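Local coordinates for competence damage-inducible protein A (Enterobacter cloacae subsp. cloacae, PDB 5VU3), which is of unassigned function but, as a member of the CinA superfamily, may be related to nicotinamide mononucleotide deamidases, at residues 23-28 with 54-59; 97-102 with 131-136; 16-21 with 44-49; 144-149 with 153-158; 77-82 with 91-96. One frame throughout, in Å; residues are numbered along the deposited sequence. Where two conformers were deposited one is given.

Contact 1. Residues 23-28 with 54-59; sequences SRLIDA and ADFYDV. With ACT (acetate ion), chain I.
Phe-56 is met by two neighbours on one turn of helix 14-28: Leu-25 reaches one ortho carbon of the ring and Ile-26 the other. The Leu-25 side chain crosses that of Phe-56 at about a right angle and sets CD1 3.6 Å from Phe-56 CD1, while lower down Leu-25 CB lies 4.0 Å from Phe-56 CB. Ile-26 comes in with the end of its longer branch, CD1 resting 3.9 Å from Phe-56 CD2. The same methyl also touches the aliphatic part of Asp-55, with Ile-26 CD1 3.7 Å from Asp-55 CB, so it straddles two consecutive residues. Phe-56 itself holds CG between its own backbone N and carbonyl carbon (chi1 69°), which sends the ring along the helix rather than out over the strand that follows.

One shell further out, Leu-30, Leu-32 and Leu-168 pack on Leu-25, and backbone hydrogen bonds to Leu-32 tie Phe-56 to the neighbouring strand. Away from the strand, Arg-24 bonds through NE to Ser-169 OG near the C terminus. Its two terminal nitrogens, NH1 and NH2, share one acetate oxygen in weak bonds, each 3.3 Å from ACT O; the ion probably came from the crystallisation liquor. Beyond Tyr-57, Asp-58 bonds to Phe-64 N and Ser-65 OG of the second subunit. The arrangement is that of an alpha/beta layered fold: the last turns of helix 14-28 pack against the turn that leads into strand 57-63, the second strand of the beta-alpha-beta crossover that runs from strand 32-37 through helix 42-49.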
# COMPACT_ATOMS: atom_id res chain seq x y z
N SER A 23 -13.29 -14.34 5.74
CA SER A 23 -14.50 -15.01 6.21
C SER A 23 -15.10 -14.29 7.40
O SER A 23 -16.31 -14.01 7.44
CB SER A 23 -14.20 -16.46 6.56
OG SER A 23 -14.25 -17.29 5.41
N ARG A 24 -14.27 -13.98 8.41
CA ARG A 24 -14.78 -13.33 9.62
C ARG A 24 -15.38 -11.97 9.30
O ARG A 24 -16.47 -11.63 9.77
CB ARG A 24 -13.68 -13.17 10.66
CG ARG A 24 -12.80 -14.38 10.89
CD ARG A 24 -13.37 -15.30 11.96
NE ARG A 24 -12.38 -16.26 12.44
CZ ARG A 24 -11.88 -17.25 11.72
NH1 ARG A 24 -12.26 -17.43 10.46
NH2 ARG A 24 -10.98 -18.07 12.25
N LEU A 25 -14.67 -11.16 8.52
CA LEU A 25 -15.13 -9.81 8.24
C LEU A 25 -16.40 -9.82 7.40
O LEU A 25 -17.36 -9.10 7.71
CB LEU A 25 -14.02 -9.02 7.55
CG LEU A 25 -12.82 -8.70 8.43
CD1 LEU A 25 -11.70 -8.08 7.62
CD2 LEU A 25 -13.23 -7.78 9.58
N ILE A 26 -16.42 -10.63 6.34
CA ILE A 26 -17.59 -10.67 5.47
C ILE A 26 -18.80 -11.19 6.23
O ILE A 26 -19.90 -10.62 6.13
CB ILE A 26 -17.28 -11.51 4.22
CG1 ILE A 26 -16.23 -10.81 3.34
CG2 ILE A 26 -18.55 -11.80 3.42
CD1 ILE A 26 -15.64 -11.69 2.26
N ASP A 27 -18.63 -12.26 7.01
CA ASP A 27 -19.75 -12.79 7.79
C ASP A 27 -20.31 -11.75 8.74
O ASP A 27 -21.53 -11.68 8.95
CB ASP A 27 -19.33 -14.04 8.58
CG ASP A 27 -19.03 -15.23 7.69
OD1 ASP A 27 -18.55 -16.25 8.22
OD2 ASP A 27 -19.27 -15.14 6.47
N ALA A 28 -19.45 -10.92 9.32
CA ALA A 28 -19.86 -9.92 10.29
C ALA A 28 -20.28 -8.60 9.65
O ALA A 28 -20.71 -7.69 10.37
CB ALA A 28 -18.72 -9.67 11.29
N ALA A 54 -12.60 -7.40 -2.42
CA ALA A 54 -13.53 -6.30 -2.68
C ALA A 54 -14.65 -6.23 -1.67
O ALA A 54 -15.26 -5.17 -1.50
CB ALA A 54 -14.11 -6.43 -4.09
N ASP A 55 -14.94 -7.34 -0.98
CA ASP A 55 -16.06 -7.44 -0.06
C ASP A 55 -15.73 -7.00 1.36
O ASP A 55 -16.63 -6.97 2.21
CB ASP A 55 -16.58 -8.88 -0.03
CG ASP A 55 -17.28 -9.27 -1.32
OD1 ASP A 55 -17.87 -8.38 -1.97
OD2 ASP A 55 -17.25 -10.47 -1.68
N PHE A 56 -14.47 -6.66 1.66
CA PHE A 56 -14.12 -6.33 3.04
C PHE A 56 -12.95 -5.35 3.16
O PHE A 56 -12.71 -4.82 4.25
CB PHE A 56 -13.80 -7.60 3.84
CG PHE A 56 -12.52 -8.29 3.42
CD1 PHE A 56 -11.31 -7.97 4.02
CD2 PHE A 56 -12.54 -9.27 2.44
CE1 PHE A 56 -10.14 -8.58 3.63
CE2 PHE A 56 -11.37 -9.90 2.06
CZ PHE A 56 -10.17 -9.56 2.65
N TYR A 57 -12.21 -5.11 2.08
CA TYR A 57 -11.04 -4.26 2.16
C TYR A 57 -11.14 -3.18 1.09
O TYR A 57 -11.42 -3.47 -0.07
CB TYR A 57 -9.74 -5.07 1.99
CG TYR A 57 -8.47 -4.26 2.20
CD1 TYR A 57 -7.53 -4.14 1.19
CD2 TYR A 57 -8.20 -3.63 3.42
CE1 TYR A 57 -6.36 -3.41 1.36
CE2 TYR A 57 -7.03 -2.89 3.60
CZ TYR A 57 -6.11 -2.80 2.57
OH TYR A 57 -4.95 -2.08 2.74
N ASP A 58 -10.92 -1.93 1.50
CA ASP A 58 -11.04 -0.79 0.59
C ASP A 58 -9.75 0.03 0.61
O ASP A 58 -9.04 0.06 -0.40
CB ASP A 58 -12.26 0.05 0.96
CG ASP A 58 -12.57 1.12 -0.07
OD1 ASP A 58 -11.87 1.20 -1.10
OD2 ASP A 58 -13.54 1.89 0.14
N VAL A 59 -9.41 0.66 1.73
CA VAL A 59 -8.39 1.70 1.77
C VAL A 59 -7.15 1.17 2.47
O VAL A 59 -7.23 0.58 3.55
CB VAL A 59 -8.91 2.96 2.48
CG1 VAL A 59 -7.76 3.96 2.70
CG2 VAL A 59 -10.05 3.58 1.68
C ACT I . -11.87 -21.48 9.36
O ACT I . -11.65 -20.71 10.33
OXT ACT I . -12.97 -21.83 8.86
CH3 ACT I . -10.59 -22.10 8.70

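Contact 2. Residues 97-102 with 131-136; sequences SIRDIA and AWNIGG
The guanidinium of Arg-99 lies with one face against the Gly-135 to Gly-136 peptide: Gly-136 N sits over its centre, 3.5 Å from Arg-99 CZ, and the Gly-135 carbonyl carbon lies toward the rim, 3.4 Å from Arg-99 NH2. The amide of Asn-133 is turned almost parallel to the guanidinium, the two planes 8° apart, yet its oxygen approaches the group obliquely. This is the turn of the beta hairpin joining strands 127-134 and 137-144, and Asn-133 shapes it with an Asx motif, accepting from the backbone three residues on. Gly-135 and Gly-136 both have positive phi, a backbone shape that suits glycine, and at Gly-136 a side chain would press on the carbonyl O before it.

Arg-99 gets this far because its chain is extended from CG to NE, with CG anti to the backbone N (chi1 -180°), stretching from helix 88-101 past Asn-133. The strongest polar partner of its end is a backbone group, the carbonyl of Asp-105 just before strand 106-112, bonded to NE. Asn-133 OD1 meets the Gly-136 N-H in its own carbonyl plane at 2.8 Å, and on the helix side Arg-99 CD comes to within 3.3 Å of Asn-133 OD1.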
# COMPACT_ATOMS: atom_id res chain seq x y z
N SER A 97 -7.46 7.23 13.18
CA SER A 97 -7.65 8.16 12.08
C SER A 97 -7.93 7.43 10.77
O SER A 97 -8.85 7.80 10.03
CB SER A 97 -6.41 9.05 11.94
OG SER A 97 -6.44 9.77 10.73
N ILE A 98 -7.16 6.39 10.45
CA ILE A 98 -7.37 5.71 9.17
C ILE A 98 -8.73 5.02 9.15
O ILE A 98 -9.39 4.95 8.11
CB ILE A 98 -6.23 4.73 8.84
CG1 ILE A 98 -6.32 4.24 7.39
CG2 ILE A 98 -6.22 3.53 9.80
CD1 ILE A 98 -6.22 5.35 6.35
N ARG A 99 -9.18 4.53 10.31
CA ARG A 99 -10.52 3.94 10.40
C ARG A 99 -11.59 4.96 10.02
O ARG A 99 -12.56 4.64 9.32
CB ARG A 99 -10.73 3.40 11.81
CG ARG A 99 -12.08 2.75 12.04
CD ARG A 99 -12.24 2.28 13.48
NE ARG A 99 -13.62 1.89 13.74
CZ ARG A 99 -14.54 2.66 14.32
NH1 ARG A 99 -14.23 3.88 14.74
NH2 ARG A 99 -15.77 2.19 14.49
N ASP A 100 -11.42 6.21 10.45
CA ASP A 100 -12.39 7.25 10.11
C ASP A 100 -12.26 7.68 8.65
O ASP A 100 -13.27 7.84 7.95
CB ASP A 100 -12.20 8.45 11.03
CG ASP A 100 -12.57 8.14 12.46
OD1 ASP A 100 -13.51 7.34 12.67
OD2 ASP A 100 -11.92 8.70 13.37
N ILE A 101 -11.03 7.89 8.18
CA ILE A 101 -10.82 8.33 6.80
C ILE A 101 -11.41 7.32 5.82
O ILE A 101 -12.01 7.70 4.81
CB ILE A 101 -9.31 8.56 6.55
CG1 ILE A 101 -8.84 9.85 7.23
CG2 ILE A 101 -9.01 8.62 5.05
CD1 ILE A 101 -7.33 9.88 7.47
N ALA A 102 -11.25 6.03 6.12
CA ALA A 102 -11.75 4.97 5.26
C ALA A 102 -13.21 4.62 5.52
O ALA A 102 -13.79 3.84 4.76
CB ALA A 102 -10.90 3.71 5.44
N ALA A 131 -1.30 -1.53 16.27
CA ALA A 131 -2.59 -1.19 16.83
C ALA A 131 -3.68 -1.89 16.03
O ALA A 131 -3.63 -1.92 14.79
CB ALA A 131 -2.85 0.33 16.84
N TRP A 132 -4.65 -2.46 16.74
CA TRP A 132 -5.85 -3.00 16.13
C TRP A 132 -7.04 -2.26 16.74
O TRP A 132 -7.27 -2.36 17.94
CB TRP A 132 -5.99 -4.51 16.36
CG TRP A 132 -4.82 -5.37 15.90
CD1 TRP A 132 -4.71 -6.03 14.71
CD2 TRP A 132 -3.62 -5.66 16.63
NE1 TRP A 132 -3.51 -6.72 14.66
CE2 TRP A 132 -2.83 -6.51 15.83
CE3 TRP A 132 -3.15 -5.30 17.90
CZ2 TRP A 132 -1.59 -6.99 16.25
CZ3 TRP A 132 -1.91 -5.77 18.31
CH2 TRP A 132 -1.15 -6.61 17.49
N ASN A 133 -7.76 -1.52 15.91
CA ASN A 133 -8.96 -0.81 16.32
C ASN A 133 -10.15 -1.57 15.73
O ASN A 133 -10.32 -1.62 14.51
CB ASN A 133 -8.93 0.65 15.85
CG ASN A 133 -10.13 1.44 16.30
OD1 ASN A 133 -11.25 0.94 16.30
ND2 ASN A 133 -9.91 2.71 16.67
N ILE A 134 -10.96 -2.15 16.60
CA ILE A 134 -12.15 -2.89 16.20
C ILE A 134 -13.36 -2.13 16.72
O ILE A 134 -13.63 -2.14 17.93
CB ILE A 134 -12.13 -4.33 16.73
CG1 ILE A 134 -11.03 -5.15 16.05
CG2 ILE A 134 -13.48 -4.98 16.49
CD1 ILE A 134 -10.71 -6.45 16.76
N GLY A 135 -14.07 -1.47 15.82
CA GLY A 135 -15.27 -0.75 16.23
C GLY A 135 -15.04 0.35 17.25
O GLY A 135 -15.96 0.68 18.00
N GLY A 136 -13.84 0.92 17.30
CA GLY A 136 -13.51 1.98 18.24
C GLY A 136 -12.72 1.53 19.46
O GLY A 136 -12.20 2.38 20.19

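Contact 3. Residues 16-21 with 44-49; sequences ELTKKL and SVALCA
Apolar contact between the two helices is carried by Leu-21 and Leu-47, whose CD2 methyls meet at 3.9 Å, and by the methyl of Thr-18. Thr-18 CG2 lies 3.8 Å from Ala-46 O and 4.2 Å from Ala-46 CB, and Leu-47 CD2 flanks it at 4.3 Å. The axes of segments 16-21 and 44-49 cross at -63°, 9.3 Å apart at their closest. Leu-32 of the central sheet lies beneath both leucines, and Leu-161 and Leu-164 of helix 149-167 pack on Leu-21.

The polar contact is indirect. One water donates to both sides, 2.8 Å from Thr-18 OG1 and 2.6 Å from Ala-46 O. The threonine has its hydroxyl between backbone N and carbonyl carbon (chi1 62°), which aims CG2 at the other helix and OG1 at the water. Already accepting from the water, that hydroxyl has Glu-50 OE2 and Ala-15 O as competing acceptors for its one proton. Within the segment Ala-46 O also takes a weak bond from Ala-49 N.

Thr-18 thus works at both levels, methyl into the layer between the helices and hydroxyl into a small polar network. The water adds a donor to a carbonyl in the last turn of helix 42-49, so one bridging water joins the pair alongside the methyl contacts.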
# COMPACT_ATOMS: atom_id res chain seq x y z
N GLU A 16 -3.38 -18.15 4.10
CA GLU A 16 -4.38 -18.81 4.94
C GLU A 16 -5.04 -17.82 5.89
O GLU A 16 -6.25 -17.89 6.14
CB GLU A 16 -3.72 -19.94 5.73
CG GLU A 16 -3.44 -21.21 4.94
CD GLU A 16 -2.78 -22.27 5.79
OE1 GLU A 16 -3.45 -23.28 6.10
OE2 GLU A 16 -1.59 -22.09 6.16
N LEU A 17 -4.25 -16.90 6.43
CA LEU A 17 -4.76 -15.91 7.38
C LEU A 17 -5.71 -14.92 6.70
O LEU A 17 -6.75 -14.56 7.26
CB LEU A 17 -3.60 -15.16 8.03
CG LEU A 17 -2.75 -15.92 9.05
CD1 LEU A 17 -1.55 -15.06 9.49
CD2 LEU A 17 -3.60 -16.30 10.26
N THR A 18 -5.36 -14.45 5.50
CA THR A 18 -6.24 -13.50 4.83
C THR A 18 -7.53 -14.18 4.38
O THR A 18 -8.60 -13.54 4.36
CB THR A 18 -5.53 -12.81 3.66
OG1 THR A 18 -5.15 -13.78 2.67
CG2 THR A 18 -4.30 -12.04 4.15
N LYS A 19 -7.48 -15.47 4.05
CA LYS A 19 -8.71 -16.20 3.78
C LYS A 19 -9.57 -16.31 5.04
O LYS A 19 -10.78 -16.07 5.01
CB LYS A 19 -8.39 -17.59 3.23
CG LYS A 19 -9.61 -18.41 2.87
CD LYS A 19 -9.20 -19.72 2.22
CE LYS A 19 -10.39 -20.51 1.73
NZ LYS A 19 -9.95 -21.82 1.18
N LYS A 20 -8.94 -16.65 6.18
CA LYS A 20 -9.67 -16.70 7.44
C LYS A 20 -10.27 -15.34 7.78
O LYS A 20 -11.43 -15.23 8.19
CB LYS A 20 -8.74 -17.16 8.57
CG LYS A 20 -8.63 -18.66 8.77
CD LYS A 20 -7.33 -18.99 9.49
CE LYS A 20 -7.47 -20.16 10.44
NZ LYS A 20 -7.82 -19.71 11.82
N LEU A 21 -9.46 -14.29 7.63
CA LEU A 21 -9.90 -12.94 7.98
C LEU A 21 -11.04 -12.48 7.07
O LEU A 21 -12.02 -11.89 7.55
CB LEU A 21 -8.71 -11.98 7.89
CG LEU A 21 -8.94 -10.50 8.19
CD1 LEU A 21 -9.43 -10.33 9.62
CD2 LEU A 21 -7.64 -9.72 7.96
N SER A 44 -1.14 -4.32 2.68
CA SER A 44 -2.20 -4.09 1.70
C SER A 44 -2.14 -5.10 0.57
O SER A 44 -3.18 -5.59 0.11
CB SER A 44 -2.11 -2.66 1.16
OG SER A 44 -2.97 -2.49 0.05
N VAL A 45 -0.93 -5.43 0.10
CA VAL A 45 -0.78 -6.41 -0.97
C VAL A 45 -1.39 -7.74 -0.56
O VAL A 45 -2.13 -8.38 -1.32
CB VAL A 45 0.71 -6.57 -1.35
CG1 VAL A 45 0.94 -7.92 -2.07
CG2 VAL A 45 1.17 -5.42 -2.24
N ALA A 46 -1.10 -8.19 0.67
CA ALA A 46 -1.64 -9.46 1.15
C ALA A 46 -3.16 -9.42 1.18
O ALA A 46 -3.82 -10.39 0.79
CB ALA A 46 -1.09 -9.77 2.54
N LEU A 47 -3.74 -8.31 1.64
CA LEU A 47 -5.19 -8.21 1.73
C LEU A 47 -5.83 -8.11 0.35
O LEU A 47 -6.93 -8.63 0.13
CB LEU A 47 -5.58 -7.02 2.61
CG LEU A 47 -5.17 -7.18 4.08
CD1 LEU A 47 -5.13 -5.83 4.80
CD2 LEU A 47 -6.11 -8.14 4.80
N CYS A 48 -5.15 -7.46 -0.60
CA CYS A 48 -5.69 -7.37 -1.95
C CYS A 48 -5.51 -8.65 -2.75
O CYS A 48 -6.14 -8.80 -3.80
CB CYS A 48 -5.04 -6.22 -2.72
SG CYS A 48 -5.54 -4.59 -2.12
N ALA A 49 -4.66 -9.57 -2.29
CA ALA A 49 -4.51 -10.84 -2.98
C ALA A 49 -5.68 -11.77 -2.69
O ALA A 49 -5.89 -12.73 -3.44
CB ALA A 49 -3.20 -11.51 -2.58
O HOH W 1 -3.11 -12.90 1.01

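Contact 4. Residues 144-149 with 153-158; sequences LFSGDC and VEKAVH
Phe-145 and Lys-155 run alongside each other in opposite senses, the ring reaching toward helix 149-167 while the lysine chain reaches back over the loop. Near the helix they touch at Phe-145 CD1 and Lys-155 CB, 3.5 Å apart. The far end of the ring rides over the next residue: Ala-156 N stands above one face, offset toward the rim, and Phe-145 CE2 is 4.0 Å from Ala-156 CB. Val-128 and Phe-130 of the sheet also pack on Phe-145.

At its other end Lys-155 bends at chi3 (-99°), which brings the ammonium down to the loop, with Lys-155 NZ 2.8 Å from Ser-146 O. The hydrogen bond arrives 48° out of the carbonyl plane, well off the lone pairs. Ser-146 OG is also 2.8 Å from Lys-155 NZ.

The loop leads from strand 137-144 into helix 149-167, with Asp-148 at the N-cap. Its OD1 takes a backbone N in the first turn, and Asp-151 OD1 in return takes Asp-148 N, consistent with a capping box. From there the regular helix starts: Val-153 N bonds Cys-149 O at 3.0 Å, nearly straight, and Val-153 CG2 rests 3.3 Å from the same Cys-149 O.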
# COMPACT_ATOMS: atom_id res chain seq x y z
N LEU A 144 9.71 -7.09 19.12
CA LEU A 144 11.04 -7.09 18.53
C LEU A 144 11.17 -8.31 17.63
O LEU A 144 11.08 -9.44 18.11
CB LEU A 144 12.12 -7.11 19.61
CG LEU A 144 13.53 -7.28 19.04
CD1 LEU A 144 13.95 -5.99 18.34
CD2 LEU A 144 14.53 -7.63 20.14
N PHE A 145 11.38 -8.07 16.34
CA PHE A 145 11.59 -9.13 15.35
C PHE A 145 13.07 -9.26 15.01
O PHE A 145 13.79 -8.26 14.90
CB PHE A 145 10.82 -8.83 14.06
CG PHE A 145 9.33 -8.79 14.23
CD1 PHE A 145 8.59 -9.97 14.24
CD2 PHE A 145 8.66 -7.57 14.37
CE1 PHE A 145 7.21 -9.94 14.38
CE2 PHE A 145 7.29 -7.53 14.51
CZ PHE A 145 6.56 -8.72 14.52
N SER A 146 13.52 -10.50 14.81
CA SER A 146 14.90 -10.74 14.41
C SER A 146 15.04 -10.66 12.88
O SER A 146 14.06 -10.72 12.13
CB SER A 146 15.37 -12.12 14.89
OG SER A 146 14.71 -13.16 14.18
N GLY A 147 16.29 -10.51 12.44
CA GLY A 147 16.63 -10.57 11.03
C GLY A 147 16.77 -9.20 10.39
O GLY A 147 16.79 -8.16 11.06
N ASP A 148 16.85 -9.21 9.06
CA ASP A 148 17.03 -7.96 8.33
C ASP A 148 15.67 -7.35 7.99
O ASP A 148 14.62 -7.87 8.39
CB ASP A 148 17.92 -8.20 7.10
CG ASP A 148 17.25 -9.06 6.03
OD1 ASP A 148 16.03 -9.34 6.09
OD2 ASP A 148 17.98 -9.47 5.10
N CYS A 149 15.68 -6.26 7.22
CA CYS A 149 14.44 -5.52 7.00
C CYS A 149 13.38 -6.38 6.32
O CYS A 149 12.21 -6.34 6.70
CB CYS A 149 14.71 -4.24 6.20
SG CYS A 149 15.61 -4.46 4.67
N VAL A 153 9.71 -7.19 8.03
CA VAL A 153 8.46 -6.86 7.34
C VAL A 153 7.59 -8.10 7.17
O VAL A 153 6.38 -8.08 7.47
CB VAL A 153 8.76 -6.19 5.98
CG1 VAL A 153 7.51 -6.15 5.12
CG2 VAL A 153 9.31 -4.79 6.20
N GLU A 154 8.20 -9.19 6.70
CA GLU A 154 7.47 -10.45 6.53
C GLU A 154 6.80 -10.87 7.83
O GLU A 154 5.60 -11.18 7.86
CB GLU A 154 8.43 -11.55 6.05
CG GLU A 154 7.79 -12.94 5.90
CD GLU A 154 8.79 -14.04 5.58
OE1 GLU A 154 8.60 -15.20 6.04
OE2 GLU A 154 9.78 -13.77 4.87
N LYS A 155 7.56 -10.90 8.91
CA LYS A 155 7.01 -11.37 10.18
C LYS A 155 5.99 -10.39 10.74
O LYS A 155 4.98 -10.81 11.32
CB LYS A 155 8.17 -11.57 11.15
CG LYS A 155 9.24 -12.55 10.66
CD LYS A 155 9.98 -13.13 11.83
CE LYS A 155 11.27 -12.30 11.93
NZ LYS A 155 12.46 -12.96 12.52
N ALA A 156 6.21 -9.08 10.53
CA ALA A 156 5.27 -8.09 11.05
C ALA A 156 3.93 -8.19 10.33
O ALA A 156 2.87 -8.09 10.97
CB ALA A 156 5.85 -6.69 10.91
N VAL A 157 3.95 -8.38 9.02
CA VAL A 157 2.71 -8.55 8.27
C VAL A 157 1.95 -9.76 8.77
O VAL A 157 0.74 -9.69 9.04
CB VAL A 157 3.01 -8.65 6.76
CG1 VAL A 157 1.77 -9.15 6.00
CG2 VAL A 157 3.45 -7.29 6.22
N HIS A 158 2.63 -10.87 8.93
CA HIS A 158 2.01 -12.08 9.43
C HIS A 158 1.45 -11.88 10.82
O HIS A 158 0.37 -12.24 11.09
CB HIS A 158 2.99 -13.25 9.39
CG HIS A 158 2.46 -14.55 9.93
ND1 HIS A 158 2.34 -14.82 11.26
CD2 HIS A 158 2.02 -15.66 9.29
CE1 HIS A 158 1.87 -16.03 11.42
NE2 HIS A 158 1.65 -16.56 10.24

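Contact 5. Residues 77-82 with 91-96; sequences PETLAR and VTEMAA
Two consecutive helices, the short 77-83 and the longer 88-101, are joined here at the surface by a single side-chain bond, from Thr-79 on the first to Glu-93 on the second. The side chains come from opposite directions and meet between the helices, whose backbones stay well apart: the nearest CA atoms, those of Thr-79 and Glu-93, are 9.0 Å from each other. Thr-79 OG1 donates to Glu-93 OE2 over a short 2.6 Å, meeting that oxygen on its syn side and 23° out of the carboxylate plane. Glu-93 spans the gap by staying extended beyond CG (chi2 175°).

The rest of the threonine tip also leans on the carboxylate, with Thr-79 CB 3.7 Å from Glu-93 OE1 and Thr-79 CG2 3.7 Å from Glu-93 OE2. Helix 88-101 is the inner of the pair in this alpha/beta fold: Val-91 and Ala-95 pack on strands 106-112 and 127-134, while Glu-93 points outward to the small helix.

Glu-93 uses its second oxygen as well, OE1 accepting from Ser-76 N right before helix 77-83, and the Ser-76 hydroxyl in turn makes weak bonds to the amides of Glu-78 and Thr-79. The carboxylate therefore sits by the N-terminal turn of the small helix, gripped at both oxygens, where the helix end would be expected to favour its negative charge. Val-75 packs beside it, touching Glu-93 and Met-94.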
# COMPACT_ATOMS: atom_id res chain seq x y z
N PRO A 77 1.75 16.14 17.24
CA PRO A 77 3.20 16.35 17.34
C PRO A 77 3.75 16.09 18.73
O PRO A 77 4.89 15.64 18.87
CB PRO A 77 3.37 17.82 16.93
CG PRO A 77 2.13 18.17 16.16
CD PRO A 77 1.04 17.35 16.79
N GLU A 78 2.97 16.37 19.78
CA GLU A 78 3.44 16.09 21.13
C GLU A 78 3.47 14.59 21.42
O GLU A 78 4.30 14.13 22.20
CB GLU A 78 2.58 16.81 22.16
CG GLU A 78 3.12 16.74 23.59
CD GLU A 78 4.54 17.31 23.72
OE1 GLU A 78 4.87 18.27 22.99
OE2 GLU A 78 5.31 16.79 24.55
N THR A 79 2.57 13.82 20.80
CA THR A 79 2.69 12.37 20.87
C THR A 79 4.02 11.91 20.28
O THR A 79 4.75 11.12 20.89
CB THR A 79 1.52 11.69 20.16
OG1 THR A 79 0.32 11.91 20.90
CG2 THR A 79 1.76 10.18 20.04
N LEU A 80 4.36 12.42 19.09
CA LEU A 80 5.63 12.07 18.48
C LEU A 80 6.81 12.58 19.29
O LEU A 80 7.85 11.93 19.34
CB LEU A 80 5.69 12.61 17.05
CG LEU A 80 4.67 12.00 16.09
CD1 LEU A 80 4.61 12.79 14.80
CD2 LEU A 80 4.99 10.55 15.81
N ALA A 81 6.66 13.74 19.94
CA ALA A 81 7.76 14.28 20.73
C ALA A 81 8.02 13.43 21.96
O ALA A 81 9.18 13.16 22.30
CB ALA A 81 7.46 15.73 21.13
N ARG A 82 6.96 12.99 22.64
CA ARG A 82 7.13 12.24 23.88
C ARG A 82 7.49 10.78 23.63
O ARG A 82 8.31 10.21 24.36
CB ARG A 82 5.86 12.33 24.73
CG ARG A 82 5.51 13.73 25.17
CD ARG A 82 4.18 13.77 25.90
NE ARG A 82 4.22 13.01 27.14
CZ ARG A 82 3.65 13.41 28.27
NH1 ARG A 82 2.99 14.56 28.30
NH2 ARG A 82 3.73 12.66 29.36
N VAL A 91 0.61 4.46 17.14
CA VAL A 91 -0.20 3.58 16.31
C VAL A 91 -1.66 3.62 16.74
O VAL A 91 -2.56 3.42 15.92
CB VAL A 91 0.33 2.13 16.32
CG1 VAL A 91 1.62 2.05 15.50
CG2 VAL A 91 0.53 1.63 17.74
N THR A 92 -1.93 3.90 18.03
CA THR A 92 -3.31 4.11 18.45
C THR A 92 -3.94 5.26 17.66
O THR A 92 -5.06 5.14 17.15
CB THR A 92 -3.37 4.40 19.95
OG1 THR A 92 -3.00 3.22 20.67
CG2 THR A 92 -4.78 4.81 20.36
N GLU A 93 -3.22 6.38 17.54
CA GLU A 93 -3.77 7.52 16.83
C GLU A 93 -3.85 7.24 15.33
O GLU A 93 -4.80 7.66 14.66
CB GLU A 93 -2.93 8.78 17.10
CG GLU A 93 -2.91 9.21 18.57
CD GLU A 93 -1.98 10.39 18.86
OE1 GLU A 93 -1.36 10.93 17.91
OE2 GLU A 93 -1.86 10.77 20.04
N MET A 94 -2.85 6.54 14.79
CA MET A 94 -2.87 6.17 13.38
C MET A 94 -4.07 5.29 13.07
O MET A 94 -4.76 5.49 12.06
CB MET A 94 -1.59 5.43 13.00
CG MET A 94 -0.33 6.29 12.93
SD MET A 94 1.11 5.24 12.62
CE MET A 94 0.79 4.63 10.95
N ALA A 95 -4.34 4.30 13.92
CA ALA A 95 -5.43 3.36 13.66
C ALA A 95 -6.78 4.05 13.75
O ALA A 95 -7.68 3.77 12.95
CB ALA A 95 -5.35 2.18 14.62
N ALA A 96 -6.96 4.94 14.73
CA ALA A 96 -8.22 5.65 14.87
C ALA A 96 -8.49 6.53 13.66
O ALA A 96 -9.61 6.59 13.15
CB ALA A 96 -8.22 6.48 16.15

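In the fold
Helix 14-28 opens two loops at once: contact 3 closes onto helix 42-49, and contact 1, begun before that closure, ends at the start of strand 57-63, so the two cross. They adjoin where Tyr-57 packs on Leu-47. Further on, contact 5 closes a short loop between helices 77-83 and 88-101, and contact 2 then carries the latter helix to the hairpin turn after strand 127-134; Ala-131 packs against Ala-95 between them. Contact 4 comes last, in series, fastening the loop after strand 137-144 to helix 149-167. That helix returns to contact 3 through His-158 on Leu-17, and contact 1 meets contact 2 at Val-59 and Ala-102.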